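Local coordinates for protein DNA-3-methyladenine glycosidase II, putative (Deinococcus radiodurans, PDB 2YG9) that is probably a DNA repair protein of the helical HhH-GPD superfamily, at residues G31-L36 against R204-R209. Residues are numbered along the deposited sequence; the frame is centred on the assembly and turned at random.
With NI (nickel (II) ion), chain F.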
ATOM      1  N   GLY A  31     -21.201  -4.122  -0.480  1.00 11.79           N
ATOM      2  CA  GLY A  31     -20.985  -5.401   0.207  1.00 11.32           C
ATOM      3  C   GLY A  31     -19.993  -5.323   1.350  1.00 10.33           C
ATOM      4  O   GLY A  31     -20.278  -5.782   2.448  1.00 10.98           O
ATOM      5  N   ALA A  32     -18.838  -4.735   1.084  1.00  9.71           N
ATOM      6  CA  ALA A  32     -17.814  -4.449   2.083  1.00  9.67           C
ATOM      7  C   ALA A  32     -18.331  -3.646   3.283  1.00  8.72           C
ATOM      8  O   ALA A  32     -18.189  -4.069   4.417  1.00  7.66           O
ATOM      9  CB  ALA A  32     -16.595  -3.714   1.417  1.00  8.11           C
ATOM     10  N   VAL A  33     -18.982  -2.523   3.027  1.00  8.78           N
ATOM     11  CA  VAL A  33     -19.503  -1.707   4.116  1.00  8.82           C
ATOM     12  C   VAL A  33     -20.581  -2.458   4.946  1.00  9.10           C
ATOM     13  O   VAL A  33     -20.639  -2.278   6.158  1.00  9.06           O
ATOM     14  CB  VAL A  33     -19.992  -0.338   3.588  1.00  9.39           C
ATOM     15  CG1 VAL A  33     -20.725   0.516   4.699  1.00  8.65           C
ATOM     16  CG2 VAL A  33     -18.779   0.448   3.012  1.00  7.62           C
ATOM     17  N   ALA A  34     -21.417  -3.275   4.300  1.00  9.29           N
ATOM     18  CA  ALA A  34     -22.453  -4.022   5.005  1.00  8.79           C
ATOM     19  C   ALA A  34     -21.778  -5.015   5.918  1.00  9.26           C
ATOM     20  O   ALA A  34     -22.179  -5.174   7.040  1.00  9.18           O
ATOM     21  CB  ALA A  34     -23.361  -4.729   4.055  1.00  8.92           C
ATOM     22  N   HIS A  35     -20.756  -5.698   5.405  1.00 10.12           N
ATOM     23  CA  HIS A  35     -20.040  -6.677   6.194  1.00  9.80           C
ATOM     24  C   HIS A  35     -19.368  -6.016   7.398  1.00  8.88           C
ATOM     25  O   HIS A  35     -19.581  -6.450   8.523  1.00  9.05           O
ATOM     26  CB  HIS A  35     -19.041  -7.458   5.333  1.00 10.10           C
ATOM     27  CG  HIS A  35     -18.174  -8.379   6.128  1.00 13.61           C
ATOM     28  ND1 HIS A  35     -18.441  -9.727   6.267  1.00 20.44           N
ATOM     29  CD2 HIS A  35     -17.062  -8.137   6.861  1.00 14.72           C
ATOM     30  CE1 HIS A  35     -17.514 -10.273   7.039  1.00 21.39           C
ATOM     31  NE2 HIS A  35     -16.684  -9.320   7.436  1.00 17.53           N
ATOM     32  N   LEU A  36     -18.594  -4.953   7.159  1.00  8.44           N
ATOM     33  CA  LEU A  36     -17.858  -4.246   8.191  1.00  8.64           C
ATOM     34  C   LEU A  36     -18.792  -3.674   9.259  1.00  8.91           C
ATOM     35  O   LEU A  36     -18.521  -3.760  10.444  1.00  8.39           O
ATOM     36  CB  LEU A  36     -17.010  -3.138   7.552  1.00  8.26           C
ATOM     37  CG  LEU A  36     -15.887  -3.645   6.611  1.00  8.88           C
ATOM     38  CD1 LEU A  36     -15.196  -2.409   5.899  1.00  7.87           C
ATOM     39  CD2 LEU A  36     -14.847  -4.559   7.363  1.00  5.54           C
ATOM     40  N   ARG A 204     -10.516  -6.467   4.909  1.00  6.54           N
ATOM     41  CA  ARG A 204      -9.570  -5.811   5.835  1.00  6.72           C
ATOM     42  C   ARG A 204      -8.940  -4.563   5.250  1.00  5.65           C
ATOM     43  O   ARG A 204      -8.566  -3.661   5.998  1.00  5.11           O
ATOM     44  CB  ARG A 204      -8.543  -6.822   6.314  1.00  5.30           C
ATOM     45  CG  ARG A 204      -9.067  -7.573   7.509  1.00  7.57           C
ATOM     46  CD  ARG A 204      -8.164  -8.679   7.938  1.00  8.74           C
ATOM     47  NE  ARG A 204      -8.079  -9.781   6.968  1.00 11.23           N
ATOM     48  CZ  ARG A 204      -7.409 -10.897   7.212  1.00 12.07           C
ATOM     49  NH1 ARG A 204      -6.790 -11.041   8.370  1.00 14.98           N
ATOM     50  NH2 ARG A 204      -7.368 -11.872   6.315  1.00 13.51           N
ATOM     51  N   SER A 205      -8.836  -4.490   3.910  1.00  6.08           N
ATOM     52  CA  SER A 205      -8.271  -3.296   3.257  1.00  6.05           C
ATOM     53  C   SER A 205      -9.175  -2.089   3.460  1.00  5.99           C
ATOM     54  O   SER A 205      -8.711  -1.056   3.874  1.00  5.73           O
ATOM     55  CB  SER A 205      -8.033  -3.495   1.739  1.00  6.60           C
ATOM     56  OG  SER A 205      -7.030  -4.463   1.514  1.00 10.14           O
ATOM     57  N   LEU A 206     -10.466  -2.214   3.178  1.00  5.35           N
ATOM     58  CA  LEU A 206     -11.368  -1.083   3.379  1.00  5.40           C
ATOM     59  C   LEU A 206     -11.526  -0.735   4.856  1.00  4.87           C
ATOM     60  O   LEU A 206     -11.605   0.453   5.187  1.00  4.98           O
ATOM     61  CB  LEU A 206     -12.745  -1.307   2.691  1.00  4.90           C
ATOM     62  CG  LEU A 206     -13.735  -0.139   2.659  1.00  6.29           C
ATOM     63  CD1 LEU A 206     -13.188   1.052   1.832  1.00  3.82           C
ATOM     64  CD2 LEU A 206     -15.130  -0.605   2.143  1.00  5.18           C
ATOM     65  N   ALA A 207     -11.561  -1.744   5.725  1.00  5.42           N
ATOM     66  CA  ALA A 207     -11.583  -1.499   7.182  1.00  5.19           C
ATOM     67  C   ALA A 207     -10.356  -0.663   7.538  1.00  5.48           C
ATOM     68  O   ALA A 207     -10.478   0.310   8.207  1.00  6.31           O
ATOM     69  CB  ALA A 207     -11.546  -2.779   7.950  1.00  6.00           C
ATOM     70  N   SER A 208      -9.174  -1.084   7.078  1.00  6.15           N
ATOM     71  CA  SER A 208      -7.933  -0.328   7.284  1.00  5.40           C
ATOM     72  C   SER A 208      -8.085   1.142   6.809  1.00  6.20           C
ATOM     73  O   SER A 208      -7.753   2.078   7.530  1.00  6.24           O
ATOM     74  CB  SER A 208      -6.783  -1.017   6.557  1.00  5.45           C
ATOM     75  OG  SER A 208      -6.400  -2.216   7.189  1.00  3.68           O
ATOM     76  N   ARG A 209      -8.607   1.333   5.600  1.00  5.48           N
ATOM     77  CA  ARG A 209      -8.812   2.674   5.067  1.00  6.14           C
ATOM     78  C   ARG A 209      -9.780   3.510   5.920  1.00  6.79           C
ATOM     79  O   ARG A 209      -9.571   4.733   6.105  1.00  7.09           O
ATOM     80  CB  ARG A 209      -9.267   2.593   3.608  1.00  6.02           C
ATOM     81  CG  ARG A 209      -8.161   2.070   2.679  1.00  6.13           C
ATOM     82  CD  ARG A 209      -8.679   1.938   1.246  1.00  5.40           C
ATOM     83  NE  ARG A 209      -9.075   3.250   0.709  1.00  8.15           N
ATOM     84  CZ  ARG A 209      -9.954   3.461  -0.282  1.00  6.11           C
ATOM     85  NH1 ARG A 209     -10.622   2.467  -0.840  1.00  6.23           N
ATOM     86  NH2 ARG A 209     -10.208   4.699  -0.666  1.00  6.46           N
TER
HETATM   87 NI    NI F1229     -19.734 -11.014   4.568  0.50 19.42          NI
HETATM   88  O   HOH W   1     -18.355 -12.657   3.987  1.00 19.80           O
HETATM   89  O   HOH W   2     -19.864  -9.966   2.347  1.00 16.63           O
HETATM   90  O   HOH W   3     -21.623  -9.955   5.604  1.00 25.58           O
HETATM   91  O   HOH W   4     -21.796 -12.376   4.278  1.00 20.09           O
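Arg204 O, in the first turn of helix 204-219, accepts two bonds from Ser208. Ser208 OG donates to Arg204 O at 2.9 Å, 30° from the carbonyl plane, and Ser208 N reaches the oxygen from the opposite face. This turn packs against helix 30-36 within the all-helical HhH-GPD protein. The two segment axes cross at -75° and stand 10.0 Å apart. No hydrogen bond links the segments, and their side-chain contacts are apolar. Leu206 CG lies anti to its backbone N (chi1 -172°), on the side of helix 30-36. There Leu206 CD2 meets Ala32 CB at 3.5 Å and, with the two side chains crossing obliquely, Val33 CG2 at 3.9 Å. Leu36 sets both methyls against Ala207: Leu36 CD1 rests 3.7 Å from Ala207 N and CD2 touches Ala207 CB. Trp200 and Leu42 also touch both Leu36 and Ala207, which joins helices 193-200 and 40-49 to the packing. Val172 O also lies within bonding distance of Ser208 OG, so two carbonyls compete for one hydroxyl proton. The Arg204 guanidinium forms a salt bridge with Asp171. His35 NE2 bonds Arg199 O, which helps fix the ring. Four waters are also bound to the nickel ion, which His35 ND1 binds at 2.5 Å.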